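Local coordinates for protein trans-4-hydroxy-L-proline dehydratase (Clostridioides difficile 70-100-2010, PDB 6VXC) that catalyses the radical-based dehydration of trans-4-hydroxy-L-proline to (S)-1-pyrroline-5-carboxylate during anaerobic degradation of hydroxyproline, as a member of the glycyl radical enzyme family, at residues 477-485 with 493-501; 696-706 with 800-809. One frame throughout, in Å; residues are numbered along the deposited sequence.

Contact 1 (477-485 with 493-501)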
ATOM      1  N   LEU A 477      12.954 -14.849  16.452  1.00 11.19           N
ATOM      2  CA  LEU A 477      13.920 -15.920  16.686  1.00 10.61           C
ATOM      3  C   LEU A 477      15.102 -15.403  17.502  1.00 13.30           C
ATOM      4  O   LEU A 477      15.580 -16.085  18.412  1.00 13.67           O
ATOM      5  CB  LEU A 477      14.404 -16.535  15.363  1.00  9.72           C
ATOM      6  CG  LEU A 477      15.464 -17.654  15.486  1.00 11.82           C
ATOM      7  CD1 LEU A 477      14.937 -18.865  16.254  1.00 11.07           C
ATOM      8  CD2 LEU A 477      15.965 -18.101  14.125  1.00 12.06           C
ATOM      9  N   GLU A 478      15.559 -14.183  17.213  1.00 10.73           N
ATOM     10  CA  GLU A 478      16.663 -13.628  17.986  1.00 12.54           C
ATOM     11  C   GLU A 478      16.319 -13.573  19.469  1.00 13.56           C
ATOM     12  O   GLU A 478      17.104 -14.030  20.308  1.00 15.97           O
ATOM     13  CB  GLU A 478      17.029 -12.236  17.464  1.00 15.16           C
ATOM     14  CG  GLU A 478      18.238 -11.590  18.152  1.00 14.23           C
ATOM     15  CD  GLU A 478      18.654 -10.272  17.496  1.00 15.02           C
ATOM     16  OE1 GLU A 478      17.897  -9.288  17.580  1.00 18.80           O
ATOM     17  OE2 GLU A 478      19.739 -10.228  16.882  1.00 20.86           O
ATOM     18  N   LEU A 479      15.114 -13.100  19.800  1.00 14.19           N
ATOM     19  CA  LEU A 479      14.677 -13.100  21.194  1.00 14.54           C
ATOM     20  C   LEU A 479      14.674 -14.510  21.760  1.00 14.24           C
ATOM     21  O   LEU A 479      15.126 -14.722  22.886  1.00 15.06           O
ATOM     22  CB  LEU A 479      13.279 -12.478  21.328  1.00 13.11           C
ATOM     23  CG  LEU A 479      13.019 -10.998  21.006  1.00 14.25           C
ATOM     24  CD1 LEU A 479      11.573 -10.629  21.372  1.00 10.94           C
ATOM     25  CD2 LEU A 479      14.009 -10.069  21.698  1.00 13.56           C
ATOM     26  N   THR A 480      14.169 -15.479  20.990  1.00 14.70           N
ATOM     27  CA  THR A 480      14.172 -16.880  21.414  1.00 13.60           C
ATOM     28  C   THR A 480      15.576 -17.349  21.770  1.00 16.32           C
ATOM     29  O   THR A 480      15.773 -18.039  22.776  1.00 16.13           O
ATOM     30  CB  THR A 480      13.595 -17.777  20.304  1.00 13.70           C
ATOM     31  OG1 THR A 480      12.301 -17.313  19.920  1.00 12.45           O
ATOM     32  CG2 THR A 480      13.497 -19.249  20.758  1.00 12.14           C
ATOM     33  N   LEU A 481      16.556 -17.051  20.911  1.00 15.55           N
ATOM     34  CA  LEU A 481      17.930 -17.479  21.142  1.00 15.50           C
ATOM     35  C   LEU A 481      18.600 -16.734  22.293  1.00 16.66           C
ATOM     36  O   LEU A 481      19.694 -17.126  22.699  1.00 15.43           O
ATOM     37  CB  LEU A 481      18.753 -17.333  19.858  1.00 13.26           C
ATOM     38  CG  LEU A 481      18.286 -18.209  18.685  1.00 13.88           C
ATOM     39  CD1 LEU A 481      19.091 -17.928  17.431  1.00 16.88           C
ATOM     40  CD2 LEU A 481      18.377 -19.667  19.042  1.00 15.25           C
ATOM     41  N   ASN A 482      17.974 -15.676  22.816  1.00 17.21           N
ATOM     42  CA  ASN A 482      18.502 -14.887  23.923  1.00 16.89           C
ATOM     43  C   ASN A 482      17.563 -14.888  25.131  1.00 16.64           C
ATOM     44  O   ASN A 482      17.679 -14.018  25.995  1.00 16.54           O
ATOM     45  CB  ASN A 482      18.778 -13.457  23.456  1.00 15.64           C
ATOM     46  CG  ASN A 482      20.030 -13.352  22.578  1.00 20.09           C
ATOM     47  OD1 ASN A 482      21.132 -13.165  23.082  1.00 20.61           O
ATOM     48  ND2 ASN A 482      19.857 -13.487  21.265  1.00 16.27           N
ATOM     49  N   ASN A 483      16.648 -15.854  25.213  1.00 14.84           N
ATOM     50  CA  ASN A 483      15.769 -16.014  26.372  1.00 15.92           C
ATOM     51  C   ASN A 483      14.963 -14.744  26.631  1.00 17.12           C
ATOM     52  O   ASN A 483      14.795 -14.307  27.770  1.00 17.46           O
ATOM     53  CB  ASN A 483      16.584 -16.428  27.601  1.00 17.72           C
ATOM     54  CG  ASN A 483      15.746 -17.032  28.714  1.00 19.33           C
ATOM     55  OD1 ASN A 483      14.624 -17.497  28.508  1.00 17.48           O
ATOM     56  ND2 ASN A 483      16.337 -17.102  29.897  1.00 19.49           N
ATOM     57  N   GLY A 484      14.469 -14.137  25.557  1.00 15.55           N
ATOM     58  CA  GLY A 484      13.642 -12.955  25.644  1.00 14.02           C
ATOM     59  C   GLY A 484      14.408 -11.658  25.676  1.00 15.37           C
ATOM     60  O   GLY A 484      13.795 -10.591  25.594  1.00 15.36           O
ATOM     61  N   TYR A 485      15.723 -11.720  25.813  1.00 16.26           N
ATOM     62  CA  TYR A 485      16.556 -10.533  25.863  1.00 16.03           C
ATOM     63  C   TYR A 485      16.892 -10.092  24.446  1.00 16.63           C
ATOM     64  O   TYR A 485      17.176 -10.917  23.579  1.00 17.41           O
ATOM     65  CB  TYR A 485      17.826 -10.835  26.659  1.00 17.41           C
ATOM     66  CG  TYR A 485      18.794  -9.696  26.834  1.00 17.96           C
ATOM     67  CD1 TYR A 485      18.533  -8.673  27.736  1.00 20.42           C
ATOM     68  CD2 TYR A 485      19.994  -9.668  26.143  1.00 19.93           C
ATOM     69  CE1 TYR A 485      19.426  -7.645  27.922  1.00 19.72           C
ATOM     70  CE2 TYR A 485      20.895  -8.644  26.327  1.00 22.69           C
ATOM     71  CZ  TYR A 485      20.601  -7.641  27.217  1.00 22.17           C
ATOM     72  OH  TYR A 485      21.491  -6.621  27.403  1.00 34.78           O
ATOM     73  N   ILE A 493      12.774  -7.780  26.139  1.00 17.21           N
ATOM     74  CA  ILE A 493      11.652  -7.435  25.273  1.00 16.06           C
ATOM     75  C   ILE A 493      10.626  -8.559  25.217  1.00 15.10           C
ATOM     76  O   ILE A 493       9.425  -8.302  25.228  1.00 15.21           O
ATOM     77  CB  ILE A 493      12.166  -7.065  23.858  1.00 17.66           C
ATOM     78  CG1 ILE A 493      13.056  -5.810  23.922  1.00 14.08           C
ATOM     79  CG2 ILE A 493      11.018  -6.932  22.842  1.00 15.88           C
ATOM     80  CD1 ILE A 493      12.344  -4.595  24.473  1.00 14.78           C
ATOM     81  N   GLY A 494      11.085  -9.803  25.197  1.00 16.09           N
ATOM     82  CA  GLY A 494      10.225 -10.965  25.158  1.00 16.98           C
ATOM     83  C   GLY A 494      10.070 -11.635  26.510  1.00 17.02           C
ATOM     84  O   GLY A 494      10.256 -11.018  27.563  1.00 18.74           O
ATOM     85  N   ILE A 495       9.707 -12.916  26.477  1.00 18.15           N
ATOM     86  CA  ILE A 495       9.486 -13.712  27.682  1.00 15.97           C
ATOM     87  C   ILE A 495      10.630 -14.714  27.843  1.00 18.18           C
ATOM     88  O   ILE A 495      11.420 -14.934  26.931  1.00 17.23           O
ATOM     89  CB  ILE A 495       8.128 -14.438  27.656  1.00 15.92           C
ATOM     90  CG1 ILE A 495       7.954 -15.220  26.351  1.00 18.68           C
ATOM     91  CG2 ILE A 495       6.998 -13.434  27.813  1.00 18.63           C
ATOM     92  CD1 ILE A 495       6.770 -16.165  26.329  1.00 14.02           C
ATOM     93  N   GLU A 496      10.705 -15.335  29.025  1.00 18.38           N
ATOM     94  CA  GLU A 496      11.757 -16.316  29.328  1.00 24.52           C
ATOM     95  C   GLU A 496      11.325 -17.695  28.854  1.00 21.91           C
ATOM     96  O   GLU A 496      10.649 -18.426  29.566  1.00 26.18           O
ATOM     97  CB  GLU A 496      12.075 -16.339  30.818  1.00 21.36           C
ATOM     98  CG  GLU A 496      12.851 -15.135  31.312  1.00 29.68           C
ATOM     99  CD  GLU A 496      13.151 -15.189  32.816  1.00 42.91           C
ATOM    100  OE1 GLU A 496      13.079 -16.290  33.415  1.00 40.82           O
ATOM    101  OE2 GLU A 496      13.459 -14.119  33.388  1.00 46.89           O
ATOM    102  N   THR A 497      11.734 -18.073  27.647  1.00 16.79           N
ATOM    103  CA  THR A 497      11.404 -19.400  27.141  1.00 17.31           C
ATOM    104  C   THR A 497      12.496 -20.435  27.410  1.00 16.31           C
ATOM    105  O   THR A 497      12.318 -21.607  27.071  1.00 20.15           O
ATOM    106  CB  THR A 497      11.076 -19.337  25.638  1.00 17.84           C
ATOM    107  OG1 THR A 497      12.026 -18.513  24.958  1.00 16.53           O
ATOM    108  CG2 THR A 497       9.677 -18.770  25.430  1.00 16.42           C
ATOM    109  N   GLY A 498      13.605 -20.038  28.014  1.00 17.81           N
ATOM    110  CA  GLY A 498      14.651 -20.969  28.388  1.00 17.91           C
ATOM    111  C   GLY A 498      15.986 -20.600  27.781  1.00 19.28           C
ATOM    112  O   GLY A 498      16.047 -19.884  26.778  1.00 20.31           O
ATOM    113  N   ASP A 499      17.056 -21.036  28.422  1.00 23.13           N
ATOM    114  CA  ASP A 499      18.396 -20.930  27.855  1.00 21.72           C
ATOM    115  C   ASP A 499      18.501 -21.872  26.665  1.00 18.12           C
ATOM    116  O   ASP A 499      18.346 -23.083  26.843  1.00 19.02           O
ATOM    117  CB  ASP A 499      19.447 -21.274  28.919  1.00 22.73           C
ATOM    118  CG  ASP A 499      20.869 -21.052  28.431  1.00 24.51           C
ATOM    119  OD1 ASP A 499      21.144 -21.297  27.236  1.00 26.08           O
ATOM    120  OD2 ASP A 499      21.711 -20.619  29.238  1.00 30.27           O
ATOM    121  N   PRO A 500      18.771 -21.379  25.453  1.00 18.06           N
ATOM    122  CA  PRO A 500      18.792 -22.276  24.281  1.00 17.18           C
ATOM    123  C   PRO A 500      19.816 -23.389  24.371  1.00 17.11           C
ATOM    124  O   PRO A 500      19.644 -24.419  23.714  1.00 16.79           O
ATOM    125  CB  PRO A 500      19.130 -21.335  23.115  1.00 17.48           C
ATOM    126  CG  PRO A 500      18.974 -19.961  23.631  1.00 19.24           C
ATOM    127  CD  PRO A 500      19.178 -20.009  25.110  1.00 20.67           C
ATOM    128  N   ARG A 501      20.890 -23.207  25.141  1.00 17.64           N
ATOM    129  CA  ARG A 501      21.876 -24.266  25.321  1.00 20.96           C
ATOM    130  C   ARG A 501      21.277 -25.499  25.989  1.00 20.61           C
ATOM    131  O   ARG A 501      21.850 -26.584  25.883  1.00 18.89           O
ATOM    132  CB  ARG A 501      23.060 -23.745  26.135  1.00 20.96           C
ATOM    133  CG  ARG A 501      23.766 -22.545  25.503  1.00 20.46           C
ATOM    134  CD  ARG A 501      24.560 -21.773  26.543  1.00 22.65           C
ATOM    135  NE  ARG A 501      25.177 -20.573  25.987  1.00 27.94           N
ATOM    136  CZ  ARG A 501      24.569 -19.392  25.905  1.00 30.08           C
ATOM    137  NH1 ARG A 501      25.200 -18.340  25.392  1.00 26.37           N
ATOM    138  NH2 ARG A 501      23.320 -19.269  26.338  1.00 32.64           N
TER
HETATM  139  O   HOH W   1      14.367 -19.464  24.634  1.00 17.81           O
HETATM  140  O   HOH W   2      21.154 -17.040  25.273  1.00 29.87           O
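Gly484 O receives two successive backbone N-H groups from the returning chain, accepting from both Gly494 N (2.9 Å) and Ile493 N (3.0 Å). The backbones are closest here, and Gly484 CA also directs a C-H at Ile495 O, leaving no room for a side chain. Beside this pair Leu479 lays CD1 against Ile493 CG2 at 4.0 Å, the two side chains crossing at a slant. Further along, Asn483 reaches over the 496-498 backbone: with CG anti to its own N (chi1 -162°), OD1 accepts from Gly498 N at 2.8 Å, the donor standing 45° above the amide's carbonyl plane. The same OD1 lies 3.6 Å from Glu496 CB. The ring of Pro500 presses CG to within 3.1 Å of Leu481 O and also touches Met597 and Leu601 of helix 597-605. Toward Thr497-Arg501 the join is looser, and the segments meet partly through water. One water bridges Thr480 O, Gly498 O and Thr497 OG1, a hydroxyl also bonded to Gln516 of helix 506-538; a second links Leu481 O to Arg501 NH2. Asn483, at positive phi, is the C' residue of a Schellman motif in which Gly484 N bonds Leu479 O at 2.8 Å, so the segment 493-501 wraps a Schellman helix C-terminus overlapping a type I' turn from Asn482 to Tyr485.

Contact 2 (696-706 with 800-809); sequences KGGDTNGPTAV and EIIGRTEQTF
Lys696 NZ forms a salt bridge with Glu800 OE1 at 2.7 Å, meeting the carboxylate on its anti side; bends at chi2 and chi4 curl the lysine chain onto Glu800, whose side chain it crosses nearly perpendicularly. Thr805 OG1 donates a hydrogen bond to Asp699 OD1 at 2.6 Å, on the syn side. The other oxygen, Asp699 OD2, stands 2.9 Å from Gln807 NE2, with the carboxylate and amide planes almost perpendicular (85°); Gln807 NE2 is hydrogen-bonded to Gln725 OE1. The Pro703 ring and the Gln807 chain run antiparallel alongside each other, and Pro703 CG comes within 4.3 Å of Phe809 CE1.

Around this shell, Arg804 grips Glu800 side-on, NE to OE1 at 2.9 Å and NH2 to OE2 at 3.0 Å. The same OE2 is hydrogen-bonded to His668 NE2, and Val783 O takes a further bond from Arg804 NH2. Three waters fill in between the backbones: one joins Gly697 N, Gly803 O and Thr805 OG1, another Gly702 N and Gln807 OE1, and a third Asp699 O and Thr805 OG1. Backbone bonds between Gln807 and both Arg726 and Ala728 hold the tail alongside strand 724-726. With both Lys696 and Arg804 on OE1, the carboxylate of Glu800 is probably kept ionised and its rotation fixed, tying the chain's last helix to the 696-706 loop by charge.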
ATOM      1  N   LYS A 696      19.643 -13.526   0.621  1.00 19.07           N
ATOM      2  CA  LYS A 696      20.752 -13.143  -0.248  1.00 17.57           C
ATOM      3  C   LYS A 696      21.686 -14.322  -0.473  1.00 17.54           C
ATOM      4  O   LYS A 696      22.206 -14.904   0.482  1.00 18.71           O
ATOM      5  CB  LYS A 696      21.506 -11.967   0.365  1.00 12.85           C
ATOM      6  CG  LYS A 696      20.673 -10.701   0.419  1.00 16.35           C
ATOM      7  CD  LYS A 696      20.327 -10.238  -0.989  1.00 19.25           C
ATOM      8  CE  LYS A 696      19.417  -9.012  -0.998  1.00 15.81           C
ATOM      9  NZ  LYS A 696      18.001  -9.386  -0.721  1.00 16.72           N
ATOM     10  N   GLY A 697      21.905 -14.665  -1.738  1.00 14.56           N
ATOM     11  CA  GLY A 697      22.719 -15.802  -2.089  1.00 15.08           C
ATOM     12  C   GLY A 697      22.108 -17.152  -1.794  1.00 16.97           C
ATOM     13  O   GLY A 697      22.786 -18.167  -1.957  1.00 17.95           O
ATOM     14  N   GLY A 698      20.842 -17.203  -1.387  1.00 17.27           N
ATOM     15  CA  GLY A 698      20.247 -18.459  -0.976  1.00 14.19           C
ATOM     16  C   GLY A 698      19.844 -19.383  -2.108  1.00 13.10           C
ATOM     17  O   GLY A 698      20.008 -20.597  -2.012  1.00 13.97           O
ATOM     18  N   ASP A 699      19.306 -18.824  -3.180  1.00 11.91           N
ATOM     19  CA  ASP A 699      18.787 -19.604  -4.294  1.00 10.62           C
ATOM     20  C   ASP A 699      19.886 -19.765  -5.343  1.00 12.97           C
ATOM     21  O   ASP A 699      20.316 -18.793  -5.957  1.00 13.80           O
ATOM     22  CB  ASP A 699      17.545 -18.928  -4.866  1.00 11.69           C
ATOM     23  CG  ASP A 699      17.795 -17.479  -5.277  1.00 12.42           C
ATOM     24  OD1 ASP A 699      18.384 -16.710  -4.497  1.00 13.44           O
ATOM     25  OD2 ASP A 699      17.373 -17.097  -6.381  1.00 16.68           O
ATOM     26  N   THR A 700      20.346 -20.990  -5.545  1.00 11.96           N
ATOM     27  CA  THR A 700      21.417 -21.243  -6.502  1.00 13.79           C
ATOM     28  C   THR A 700      20.990 -22.211  -7.591  1.00 13.54           C
ATOM     29  O   THR A 700      21.841 -22.775  -8.279  1.00 17.33           O
ATOM     30  CB  THR A 700      22.660 -21.789  -5.796  1.00 17.34           C
ATOM     31  OG1 THR A 700      22.305 -22.954  -5.032  1.00 18.53           O
ATOM     32  CG2 THR A 700      23.289 -20.721  -4.902  1.00 14.90           C
ATOM     33  N   ASN A 701      19.693 -22.427  -7.752  1.00 12.53           N
ATOM     34  CA  ASN A 701      19.208 -23.433  -8.679  1.00 13.84           C
ATOM     35  C   ASN A 701      18.256 -22.873  -9.733  1.00 12.98           C
ATOM     36  O   ASN A 701      17.577 -23.645 -10.409  1.00 14.22           O
ATOM     37  CB  ASN A 701      18.562 -24.577  -7.891  1.00 13.36           C
ATOM     38  CG  ASN A 701      19.607 -25.501  -7.267  1.00 17.52           C
ATOM     39  OD1 ASN A 701      20.106 -26.396  -7.929  1.00 16.86           O
ATOM     40  ND2 ASN A 701      19.954 -25.266  -6.011  1.00 15.48           N
ATOM     41  N   GLY A 702      18.214 -21.560  -9.911  1.00 12.94           N
ATOM     42  CA  GLY A 702      17.434 -20.958 -10.970  1.00 13.70           C
ATOM     43  C   GLY A 702      16.033 -20.568 -10.540  1.00 12.98           C
ATOM     44  O   GLY A 702      15.567 -20.941  -9.460  1.00 14.87           O
ATOM     45  N   PRO A 703      15.317 -19.841 -11.405  1.00 13.14           N
ATOM     46  CA  PRO A 703      14.012 -19.285 -11.001  1.00 12.56           C
ATOM     47  C   PRO A 703      12.896 -20.310 -10.926  1.00 13.64           C
ATOM     48  O   PRO A 703      11.917 -20.090 -10.199  1.00 13.22           O
ATOM     49  CB  PRO A 703      13.730 -18.229 -12.077  1.00 12.65           C
ATOM     50  CG  PRO A 703      14.496 -18.757 -13.295  1.00 11.68           C
ATOM     51  CD  PRO A 703      15.725 -19.410 -12.752  1.00 12.94           C
ATOM     52  N   THR A 704      12.967 -21.394 -11.695  1.00 13.94           N
ATOM     53  CA  THR A 704      11.941 -22.420 -11.550  1.00 13.34           C
ATOM     54  C   THR A 704      12.007 -23.058 -10.167  1.00 13.44           C
ATOM     55  O   THR A 704      10.970 -23.299  -9.536  1.00 13.25           O
ATOM     56  CB  THR A 704      12.082 -23.464 -12.652  1.00 15.14           C
ATOM     57  OG1 THR A 704      11.773 -22.848 -13.903  1.00 18.92           O
ATOM     58  CG2 THR A 704      11.109 -24.620 -12.420  1.00 15.32           C
ATOM     59  N   ALA A 705      13.217 -23.270  -9.646  1.00 12.87           N
ATOM     60  CA  ALA A 705      13.325 -23.835  -8.307  1.00 11.20           C
ATOM     61  C   ALA A 705      12.729 -22.894  -7.265  1.00 10.87           C
ATOM     62  O   ALA A 705      12.090 -23.353  -6.316  1.00 11.11           O
ATOM     63  CB  ALA A 705      14.780 -24.166  -7.966  1.00 10.55           C
ATOM     64  N   VAL A 706      12.892 -21.575  -7.427  1.00 12.40           N
ATOM     65  CA  VAL A 706      12.348 -20.702  -6.385  1.00 14.20           C
ATOM     66  C   VAL A 706      10.822 -20.630  -6.467  1.00 11.77           C
ATOM     67  O   VAL A 706      10.154 -20.619  -5.433  1.00 14.29           O
ATOM     68  CB  VAL A 706      12.997 -19.293  -6.356  1.00 15.98           C
ATOM     69  CG1 VAL A 706      14.240 -19.148  -7.209  1.00 12.71           C
ATOM     70  CG2 VAL A 706      11.991 -18.193  -6.561  1.00 13.64           C
ATOM     71  N   GLU A 800      20.682  -3.719  -1.189  1.00 13.09           N
ATOM     72  CA  GLU A 800      19.808  -4.882  -1.082  1.00 13.53           C
ATOM     73  C   GLU A 800      19.327  -5.301  -2.469  1.00 13.53           C
ATOM     74  O   GLU A 800      19.461  -6.464  -2.864  1.00 14.43           O
ATOM     75  CB  GLU A 800      18.632  -4.559  -0.145  1.00 12.30           C
ATOM     76  CG  GLU A 800      17.731  -5.747   0.239  1.00 10.34           C
ATOM     77  CD  GLU A 800      16.630  -6.041  -0.801  1.00  9.83           C
ATOM     78  OE1 GLU A 800      16.663  -7.111  -1.433  1.00 14.14           O
ATOM     79  OE2 GLU A 800      15.729  -5.201  -0.981  1.00 15.29           O
ATOM     80  N   ILE A 801      18.857  -4.334  -3.256  1.00 11.35           N
ATOM     81  CA  ILE A 801      18.344  -4.616  -4.600  1.00 13.84           C
ATOM     82  C   ILE A 801      19.438  -5.191  -5.495  1.00 11.91           C
ATOM     83  O   ILE A 801      19.216  -6.163  -6.228  1.00 13.25           O
ATOM     84  CB  ILE A 801      17.735  -3.338  -5.209  1.00 12.08           C
ATOM     85  CG1 ILE A 801      16.471  -2.944  -4.432  1.00 14.46           C
ATOM     86  CG2 ILE A 801      17.497  -3.501  -6.742  1.00 13.59           C
ATOM     87  CD1 ILE A 801      16.001  -1.550  -4.679  1.00 10.96           C
ATOM     88  N   ILE A 802      20.634  -4.605  -5.441  1.00 12.09           N
ATOM     89  CA  ILE A 802      21.752  -5.073  -6.252  1.00 12.35           C
ATOM     90  C   ILE A 802      22.146  -6.499  -5.884  1.00 14.01           C
ATOM     91  O   ILE A 802      22.647  -7.249  -6.729  1.00 13.40           O
ATOM     92  CB  ILE A 802      22.956  -4.119  -6.099  1.00 12.81           C
ATOM     93  CG1 ILE A 802      22.638  -2.745  -6.694  1.00 16.19           C
ATOM     94  CG2 ILE A 802      24.190  -4.738  -6.734  1.00 16.12           C
ATOM     95  CD1 ILE A 802      23.634  -1.645  -6.323  1.00 17.29           C
ATOM     96  N   GLY A 803      21.991  -6.872  -4.615  1.00 14.20           N
ATOM     97  CA  GLY A 803      22.339  -8.197  -4.149  1.00 14.10           C
ATOM     98  C   GLY A 803      21.327  -9.273  -4.463  1.00 15.95           C
ATOM     99  O   GLY A 803      21.625 -10.453  -4.253  1.00 16.81           O
ATOM    100  N   ARG A 804      20.156  -8.908  -4.985  1.00 14.19           N
ATOM    101  CA  ARG A 804      19.167  -9.923  -5.326  1.00 14.93           C
ATOM    102  C   ARG A 804      19.706 -10.809  -6.449  1.00 13.93           C
ATOM    103  O   ARG A 804      20.519 -10.384  -7.267  1.00 16.95           O
ATOM    104  CB  ARG A 804      17.833  -9.276  -5.719  1.00 13.84           C
ATOM    105  CG  ARG A 804      17.166  -8.495  -4.591  1.00 12.18           C
ATOM    106  CD  ARG A 804      15.892  -7.797  -5.054  1.00 12.95           C
ATOM    107  NE  ARG A 804      15.332  -6.893  -4.049  1.00 11.64           N
ATOM    108  CZ  ARG A 804      14.264  -6.123  -4.251  1.00 13.38           C
ATOM    109  NH1 ARG A 804      13.627  -6.143  -5.421  1.00 12.43           N
ATOM    110  NH2 ARG A 804      13.825  -5.334  -3.283  1.00 12.31           N
ATOM    111  N   THR A 805      19.288 -12.070  -6.450  1.00 16.05           N
ATOM    112  CA  THR A 805      19.875 -13.052  -7.358  1.00 15.42           C
ATOM    113  C   THR A 805      19.572 -12.712  -8.813  1.00 14.79           C
ATOM    114  O   THR A 805      18.423 -12.476  -9.175  1.00 12.20           O
ATOM    115  CB  THR A 805      19.361 -14.441  -7.013  1.00 12.62           C
ATOM    116  OG1 THR A 805      19.606 -14.681  -5.624  1.00 16.81           O
ATOM    117  CG2 THR A 805      20.097 -15.509  -7.845  1.00 16.02           C
ATOM    118  N   GLU A 806      20.609 -12.666  -9.648  1.00 16.33           N
ATOM    119  CA  GLU A 806      20.392 -12.412 -11.070  1.00 15.68           C
ATOM    120  C   GLU A 806      20.072 -13.748 -11.738  1.00 13.56           C
ATOM    121  O   GLU A 806      20.947 -14.597 -11.889  1.00 16.03           O
ATOM    122  CB  GLU A 806      21.600 -11.721 -11.704  1.00 17.48           C
ATOM    123  CG  GLU A 806      21.348 -11.244 -13.153  1.00 18.40           C
ATOM    124  CD  GLU A 806      22.511 -10.433 -13.749  1.00 23.92           C
ATOM    125  OE1 GLU A 806      22.377  -9.201 -13.939  1.00 26.35           O
ATOM    126  OE2 GLU A 806      23.553 -11.039 -14.037  1.00 27.88           O
ATOM    127  N   GLN A 807      18.808 -13.962 -12.092  1.00 14.03           N
ATOM    128  CA  GLN A 807      18.395 -15.259 -12.609  1.00 15.43           C
ATOM    129  C   GLN A 807      18.670 -15.378 -14.105  1.00 15.64           C
ATOM    130  O   GLN A 807      18.678 -14.391 -14.841  1.00 16.21           O
ATOM    131  CB  GLN A 807      16.908 -15.507 -12.347  1.00 15.07           C
ATOM    132  CG  GLN A 807      16.510 -15.400 -10.870  1.00 14.17           C
ATOM    133  CD  GLN A 807      16.930 -16.605 -10.035  1.00 11.38           C
ATOM    134  OE1 GLN A 807      17.939 -17.272 -10.315  1.00 15.07           O
ATOM    135  NE2 GLN A 807      16.154 -16.889  -9.002  1.00 12.20           N
ATOM    136  N   THR A 808      18.891 -16.606 -14.545  1.00 15.91           N
ATOM    137  CA  THR A 808      18.912 -16.942 -15.959  1.00 17.59           C
ATOM    138  C   THR A 808      17.887 -18.035 -16.241  1.00 23.12           C
ATOM    139  O   THR A 808      17.499 -18.795 -15.352  1.00 22.72           O
ATOM    140  CB  THR A 808      20.311 -17.405 -16.403  1.00 18.52           C
ATOM    141  OG1 THR A 808      20.661 -18.584 -15.687  1.00 22.78           O
ATOM    142  CG2 THR A 808      21.356 -16.347 -16.131  1.00 18.09           C
ATOM    143  N   PHE A 809      17.403 -18.071 -17.474  1.00 23.08           N
ATOM    144  CA  PHE A 809      16.614 -19.203 -17.926  1.00 28.17           C
ATOM    145  C   PHE A 809      17.539 -20.271 -18.520  1.00 41.58           C
ATOM    146  O   PHE A 809      17.293 -21.478 -18.412  1.00 40.66           O
ATOM    147  CB  PHE A 809      15.557 -18.780 -18.939  1.00 26.27           C
ATOM    148  CG  PHE A 809      14.489 -17.907 -18.367  1.00 24.98           C
ATOM    149  CD1 PHE A 809      13.588 -18.423 -17.469  1.00 23.37           C
ATOM    150  CD2 PHE A 809      14.350 -16.594 -18.769  1.00 22.44           C
ATOM    151  CE1 PHE A 809      12.596 -17.646 -16.941  1.00 22.86           C
ATOM    152  CE2 PHE A 809      13.340 -15.806 -18.251  1.00 25.07           C
ATOM    153  CZ  PHE A 809      12.464 -16.334 -17.333  1.00 20.84           C
ATOM    154  OXT PHE A 809      18.557 -19.936 -19.139  1.00 44.94           O
TER
HETATM  155  O   HOH W   3      20.495 -12.943  -3.700  1.00 18.59           O
HETATM  156  O   HOH W   4      19.253 -19.246  -8.656  1.00 17.15           O
HETATM  157  O   HOH W   5      21.803 -16.497  -5.033  1.00 21.01           O

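Overall arrangement
Contact 1 closes before contact 2 opens along the chain, and the two do not touch: their centres are 32 Å apart and their nearest atoms about 15 Å. The segments 477-485 and 493-501 lie in the pyruvate formate lyase-like part of the chain, their contact centred about 33 Å from the chain's centre and away from the active site. Contact 2 belongs to the glycine radical domain region and joins segments 94 residues apart, whereas contact 1 spans a short local excursion. The side chain of Arg804 in contact 2 lies about 11 Å from that of Cys454, the probable cysteine radical intermediate, and the segment 696-706 and the C-terminal segment lie on either side, in sequence, of Gly785, the site of the glycyl radical.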